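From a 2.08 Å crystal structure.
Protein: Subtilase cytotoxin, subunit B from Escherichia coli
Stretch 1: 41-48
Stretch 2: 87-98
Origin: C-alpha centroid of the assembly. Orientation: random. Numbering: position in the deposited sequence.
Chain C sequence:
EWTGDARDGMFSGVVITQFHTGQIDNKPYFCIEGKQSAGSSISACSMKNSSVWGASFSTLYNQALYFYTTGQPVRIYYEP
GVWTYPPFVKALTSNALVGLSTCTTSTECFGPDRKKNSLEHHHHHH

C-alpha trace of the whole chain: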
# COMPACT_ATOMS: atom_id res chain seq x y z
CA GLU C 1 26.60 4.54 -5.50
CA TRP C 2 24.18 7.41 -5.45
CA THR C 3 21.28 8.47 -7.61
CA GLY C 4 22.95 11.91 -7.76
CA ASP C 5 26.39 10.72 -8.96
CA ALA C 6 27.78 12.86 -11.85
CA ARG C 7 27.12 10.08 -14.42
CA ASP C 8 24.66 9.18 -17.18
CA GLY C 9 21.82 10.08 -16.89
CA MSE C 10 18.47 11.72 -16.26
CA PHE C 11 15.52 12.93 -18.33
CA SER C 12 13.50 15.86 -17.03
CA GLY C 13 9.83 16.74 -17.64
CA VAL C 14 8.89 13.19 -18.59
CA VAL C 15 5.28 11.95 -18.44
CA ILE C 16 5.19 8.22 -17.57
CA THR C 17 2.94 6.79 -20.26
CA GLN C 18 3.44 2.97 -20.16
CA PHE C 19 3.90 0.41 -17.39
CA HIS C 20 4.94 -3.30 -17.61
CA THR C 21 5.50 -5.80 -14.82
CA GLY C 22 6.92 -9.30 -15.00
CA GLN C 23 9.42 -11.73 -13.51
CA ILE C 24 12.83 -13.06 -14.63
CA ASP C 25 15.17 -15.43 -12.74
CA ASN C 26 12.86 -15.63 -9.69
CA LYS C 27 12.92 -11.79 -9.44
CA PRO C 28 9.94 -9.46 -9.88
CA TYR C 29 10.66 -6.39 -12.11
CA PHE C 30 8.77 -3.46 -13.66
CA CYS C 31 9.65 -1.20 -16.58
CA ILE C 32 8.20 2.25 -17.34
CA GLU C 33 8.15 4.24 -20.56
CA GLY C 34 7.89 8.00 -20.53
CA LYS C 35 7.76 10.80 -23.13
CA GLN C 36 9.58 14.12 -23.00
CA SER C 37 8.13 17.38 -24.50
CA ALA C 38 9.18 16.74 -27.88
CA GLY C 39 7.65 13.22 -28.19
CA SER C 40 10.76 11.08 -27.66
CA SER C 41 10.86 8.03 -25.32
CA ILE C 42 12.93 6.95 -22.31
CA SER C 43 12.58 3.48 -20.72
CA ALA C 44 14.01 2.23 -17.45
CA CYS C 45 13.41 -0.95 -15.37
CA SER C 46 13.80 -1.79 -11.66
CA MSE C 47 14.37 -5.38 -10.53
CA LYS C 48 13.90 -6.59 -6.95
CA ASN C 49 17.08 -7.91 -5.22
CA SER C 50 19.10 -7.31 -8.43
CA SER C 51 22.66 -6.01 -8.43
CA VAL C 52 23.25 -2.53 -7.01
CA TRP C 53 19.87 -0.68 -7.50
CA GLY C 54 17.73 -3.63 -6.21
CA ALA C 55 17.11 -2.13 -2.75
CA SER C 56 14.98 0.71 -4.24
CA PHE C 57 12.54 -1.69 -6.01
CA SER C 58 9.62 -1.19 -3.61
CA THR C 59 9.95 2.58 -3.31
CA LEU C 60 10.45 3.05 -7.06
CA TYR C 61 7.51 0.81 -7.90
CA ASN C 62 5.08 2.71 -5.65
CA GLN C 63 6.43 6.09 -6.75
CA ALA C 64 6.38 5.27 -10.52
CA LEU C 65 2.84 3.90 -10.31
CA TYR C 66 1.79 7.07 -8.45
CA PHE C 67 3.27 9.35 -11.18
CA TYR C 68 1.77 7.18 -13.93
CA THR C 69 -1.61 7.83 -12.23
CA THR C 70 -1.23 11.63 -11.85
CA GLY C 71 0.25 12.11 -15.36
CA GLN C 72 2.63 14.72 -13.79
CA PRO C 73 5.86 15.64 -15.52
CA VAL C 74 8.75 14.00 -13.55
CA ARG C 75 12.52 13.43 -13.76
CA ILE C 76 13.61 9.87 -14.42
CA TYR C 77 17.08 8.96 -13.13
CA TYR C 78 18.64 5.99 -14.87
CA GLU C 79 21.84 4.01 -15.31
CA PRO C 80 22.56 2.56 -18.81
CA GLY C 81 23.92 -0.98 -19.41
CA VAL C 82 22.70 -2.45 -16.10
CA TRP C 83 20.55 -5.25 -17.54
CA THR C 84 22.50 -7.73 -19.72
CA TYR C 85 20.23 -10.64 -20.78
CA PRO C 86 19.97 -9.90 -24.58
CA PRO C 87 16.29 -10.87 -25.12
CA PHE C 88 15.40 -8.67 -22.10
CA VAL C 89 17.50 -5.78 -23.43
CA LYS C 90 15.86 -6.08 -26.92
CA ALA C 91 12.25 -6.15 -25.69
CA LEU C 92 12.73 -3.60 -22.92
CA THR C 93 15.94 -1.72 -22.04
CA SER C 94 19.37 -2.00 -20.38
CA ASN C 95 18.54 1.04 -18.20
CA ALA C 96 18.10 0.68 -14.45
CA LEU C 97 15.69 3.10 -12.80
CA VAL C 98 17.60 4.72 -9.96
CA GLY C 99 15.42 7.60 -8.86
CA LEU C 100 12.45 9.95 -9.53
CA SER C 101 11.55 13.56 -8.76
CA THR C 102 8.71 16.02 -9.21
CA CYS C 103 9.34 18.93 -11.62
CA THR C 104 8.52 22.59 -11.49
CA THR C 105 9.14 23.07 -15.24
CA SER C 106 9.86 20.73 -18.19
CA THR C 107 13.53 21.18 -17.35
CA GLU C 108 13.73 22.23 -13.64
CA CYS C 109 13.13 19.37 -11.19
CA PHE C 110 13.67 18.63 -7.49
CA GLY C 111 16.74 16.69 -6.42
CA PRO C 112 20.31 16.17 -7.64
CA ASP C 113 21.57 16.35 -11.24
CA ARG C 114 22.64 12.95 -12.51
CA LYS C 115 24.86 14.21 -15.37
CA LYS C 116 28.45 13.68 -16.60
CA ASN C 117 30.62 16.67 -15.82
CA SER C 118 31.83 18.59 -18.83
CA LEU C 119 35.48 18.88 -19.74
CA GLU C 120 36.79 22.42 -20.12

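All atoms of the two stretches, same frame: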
# COMPACT_ATOMS: atom_id res chain seq x y z
N SER C 41 11.09 9.03 -26.36
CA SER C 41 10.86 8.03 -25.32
C SER C 41 12.10 7.68 -24.51
O SER C 41 13.18 7.54 -25.07
CB SER C 41 10.31 6.75 -25.96
OG SER C 41 8.91 6.83 -26.26
N ILE C 42 11.92 7.52 -23.20
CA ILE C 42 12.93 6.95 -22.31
C ILE C 42 12.27 5.72 -21.63
O ILE C 42 11.07 5.74 -21.35
CB ILE C 42 13.44 8.03 -21.26
CG1 ILE C 42 14.25 7.44 -20.07
CG2 ILE C 42 12.25 8.84 -20.68
CD1 ILE C 42 15.65 6.88 -20.43
N SER C 43 13.05 4.67 -21.41
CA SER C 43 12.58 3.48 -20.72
C SER C 43 13.62 3.20 -19.65
O SER C 43 14.80 3.49 -19.82
CB SER C 43 12.50 2.24 -21.63
OG SER C 43 11.63 2.42 -22.75
N ALA C 44 13.16 2.63 -18.55
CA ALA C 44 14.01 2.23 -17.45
C ALA C 44 13.26 1.16 -16.64
O ALA C 44 12.06 1.30 -16.45
CB ALA C 44 14.34 3.47 -16.59
N CYS C 45 13.97 0.11 -16.20
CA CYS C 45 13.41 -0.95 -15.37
C CYS C 45 14.04 -1.02 -13.96
O CYS C 45 15.21 -0.73 -13.79
CB CYS C 45 13.61 -2.34 -16.01
SG CYS C 45 13.13 -2.40 -17.73
N SER C 46 13.26 -1.46 -12.97
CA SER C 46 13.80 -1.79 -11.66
C SER C 46 13.51 -3.29 -11.40
O SER C 46 12.40 -3.78 -11.70
CB SER C 46 13.17 -0.90 -10.57
OG SER C 46 13.59 -1.26 -9.26
N MSE C 47 14.50 -3.99 -10.88
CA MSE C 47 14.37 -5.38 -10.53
C MSE C 47 14.64 -5.57 -9.04
O MSE C 47 15.57 -4.97 -8.48
CB MSE C 47 15.35 -6.24 -11.32
CG MSE C 47 15.30 -7.73 -10.99
SE MSE C 47 16.35 -8.60 -12.39
CE MSE C 47 15.73 -7.54 -13.97
N LYS C 48 13.80 -6.38 -8.39
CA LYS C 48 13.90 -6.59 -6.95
C LYS C 48 15.10 -7.50 -6.64
O LYS C 48 15.30 -8.50 -7.32
CB LYS C 48 12.60 -7.21 -6.43
CG LYS C 48 12.46 -7.20 -4.93
CD LYS C 48 11.14 -7.87 -4.55
CE LYS C 48 10.90 -8.01 -3.06
NZ LYS C 48 9.72 -8.96 -2.83
N PRO C 87 17.73 -10.98 -24.86
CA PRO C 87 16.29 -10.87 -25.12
C PRO C 87 15.59 -9.80 -24.25
O PRO C 87 14.70 -9.10 -24.72
CB PRO C 87 15.77 -12.28 -24.79
CG PRO C 87 16.95 -13.18 -24.96
CD PRO C 87 18.11 -12.36 -24.49
N PHE C 88 15.98 -9.68 -22.99
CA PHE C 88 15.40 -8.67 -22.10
C PHE C 88 15.76 -7.26 -22.57
O PHE C 88 14.89 -6.37 -22.62
CB PHE C 88 15.89 -8.90 -20.69
CG PHE C 88 15.26 -8.00 -19.67
CD1 PHE C 88 14.26 -8.49 -18.85
CD2 PHE C 88 15.70 -6.67 -19.48
CE1 PHE C 88 13.68 -7.66 -17.88
CE2 PHE C 88 15.13 -5.85 -18.49
CZ PHE C 88 14.10 -6.37 -17.69
N VAL C 89 17.03 -7.07 -22.93
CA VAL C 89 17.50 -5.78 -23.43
C VAL C 89 16.80 -5.38 -24.73
O VAL C 89 16.47 -4.21 -24.90
CB VAL C 89 19.02 -5.75 -23.54
CG1 VAL C 89 19.51 -4.46 -24.20
CG2 VAL C 89 19.65 -5.92 -22.17
N LYS C 90 16.51 -6.35 -25.61
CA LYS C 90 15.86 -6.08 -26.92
C LYS C 90 14.39 -5.66 -26.78
O LYS C 90 13.94 -4.71 -27.43
CB LYS C 90 15.92 -7.31 -27.84
CG LYS C 90 15.32 -7.03 -29.23
CD LYS C 90 15.06 -8.28 -30.09
CE LYS C 90 16.23 -8.54 -31.03
NZ LYS C 90 17.43 -8.95 -30.22
N ALA C 91 13.65 -6.41 -25.96
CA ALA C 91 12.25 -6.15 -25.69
C ALA C 91 12.04 -4.87 -24.90
O ALA C 91 11.08 -4.12 -25.14
CB ALA C 91 11.64 -7.35 -24.96
N LEU C 92 12.93 -4.62 -23.94
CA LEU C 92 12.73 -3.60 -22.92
C LEU C 92 13.85 -2.58 -22.97
O LEU C 92 13.83 -1.69 -23.80
CB LEU C 92 12.57 -4.24 -21.52
CG LEU C 92 11.31 -5.09 -21.33
CD1 LEU C 92 11.39 -5.89 -20.01
CD2 LEU C 92 10.06 -4.19 -21.36
N THR C 93 14.85 -2.70 -22.09
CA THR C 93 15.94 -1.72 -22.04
C THR C 93 17.08 -2.26 -21.17
O THR C 93 16.84 -3.16 -20.35
CB THR C 93 15.42 -0.34 -21.50
OG1 THR C 93 16.49 0.58 -21.41
CG2 THR C 93 14.81 -0.45 -20.15
N SER C 94 18.28 -1.68 -21.30
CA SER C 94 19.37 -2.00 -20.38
C SER C 94 19.38 -1.06 -19.19
O SER C 94 20.13 -1.31 -18.24
CB SER C 94 20.74 -1.94 -21.09
OG SER C 94 21.25 -0.62 -21.14
N ASN C 95 18.56 0.01 -19.23
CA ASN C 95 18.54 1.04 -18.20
C ASN C 95 17.94 0.59 -16.88
O ASN C 95 16.81 0.12 -16.85
CB ASN C 95 17.81 2.33 -18.63
CG ASN C 95 18.42 2.99 -19.90
OD1 ASN C 95 19.59 2.79 -20.22
ND2 ASN C 95 17.58 3.74 -20.63
N ALA C 96 18.68 0.79 -15.79
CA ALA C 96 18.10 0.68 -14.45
C ALA C 96 17.49 2.00 -14.09
O ALA C 96 18.05 3.05 -14.38
CB ALA C 96 19.19 0.28 -13.41
N LEU C 97 16.31 1.95 -13.46
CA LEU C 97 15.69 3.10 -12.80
C LEU C 97 16.33 3.29 -11.43
O LEU C 97 16.39 2.36 -10.62
CB LEU C 97 14.17 2.83 -12.63
CG LEU C 97 13.33 4.00 -12.09
CD1 LEU C 97 13.57 5.32 -12.83
CD2 LEU C 97 11.82 3.62 -11.99
N VAL C 98 16.80 4.50 -11.15
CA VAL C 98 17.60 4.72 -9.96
C VAL C 98 17.07 5.86 -9.13
O VAL C 98 17.63 6.17 -8.07
CB VAL C 98 19.18 4.82 -10.26
CG1 VAL C 98 19.62 3.64 -11.12
CG2 VAL C 98 19.61 6.17 -10.91
O HOH W 1 11.39 0.07 -24.01
O HOH W 2 16.03 -0.05 -9.07

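The two strands meet at a single beta bridge and cross almost at right angles. Strand 41-47 and strand 96-98 run at 81° to each other, and they pair at this one bridge. Cys45 and Ala96 are the bridged residues, with their CA atoms 5.0 Å apart. Cys45 supplies both backbone bonds. Cys45 N donates to Asn95 O at 2.9 Å, and Cys45 O accepts from Leu97 N at 2.9 Å. Both bonds are nearly straight. Cys45 O also lies 3.3 Å from Ala96 CA, in a CA-H...O contact.

A side chain extends the pairing where the backbone pairing stops. Asn95 ND2 donates to Ser43 O at 2.9 Å, doing the work a backbone amide would do in a longer ladder. Asn95 N in turn donates a hydrogen bond to Thr93 OG1 at 3.1 Å. This bond within the second stretch ties together two residues that both touch the first strand.

The CA-to-CB bond of Cys45 points away overall, yet its sulfur packs against the second stretch. Cys45 SG lies 3.5 Å from Thr93 CG2 and 4.1 Å from Phe88 CE2. The sulfur approaches the Phe88 ring obliquely. Cys45 is also bonded covalently elsewhere in the structure. Met47 is selenomethionine, and Met47 CE reaches Phe88 CZ at 4.2 Å. Phe88 belongs to the helix, so the first strand packs on the helix as well as pairing with the second strand.

Ala44 and Leu97 form a small apolar contact, with Ala44 CB 4.0 Å from Leu97 CB.

Two waters link the stretches. Water 1 bonds to Ser43 OG at 2.7 Å and donates to Leu92 O at 3.0 Å. Leu92 is the first residue to leave helical geometry. Water 2 accepts from Ser46 OG at 2.7 Å and donates to Leu97 O at 2.9 Å.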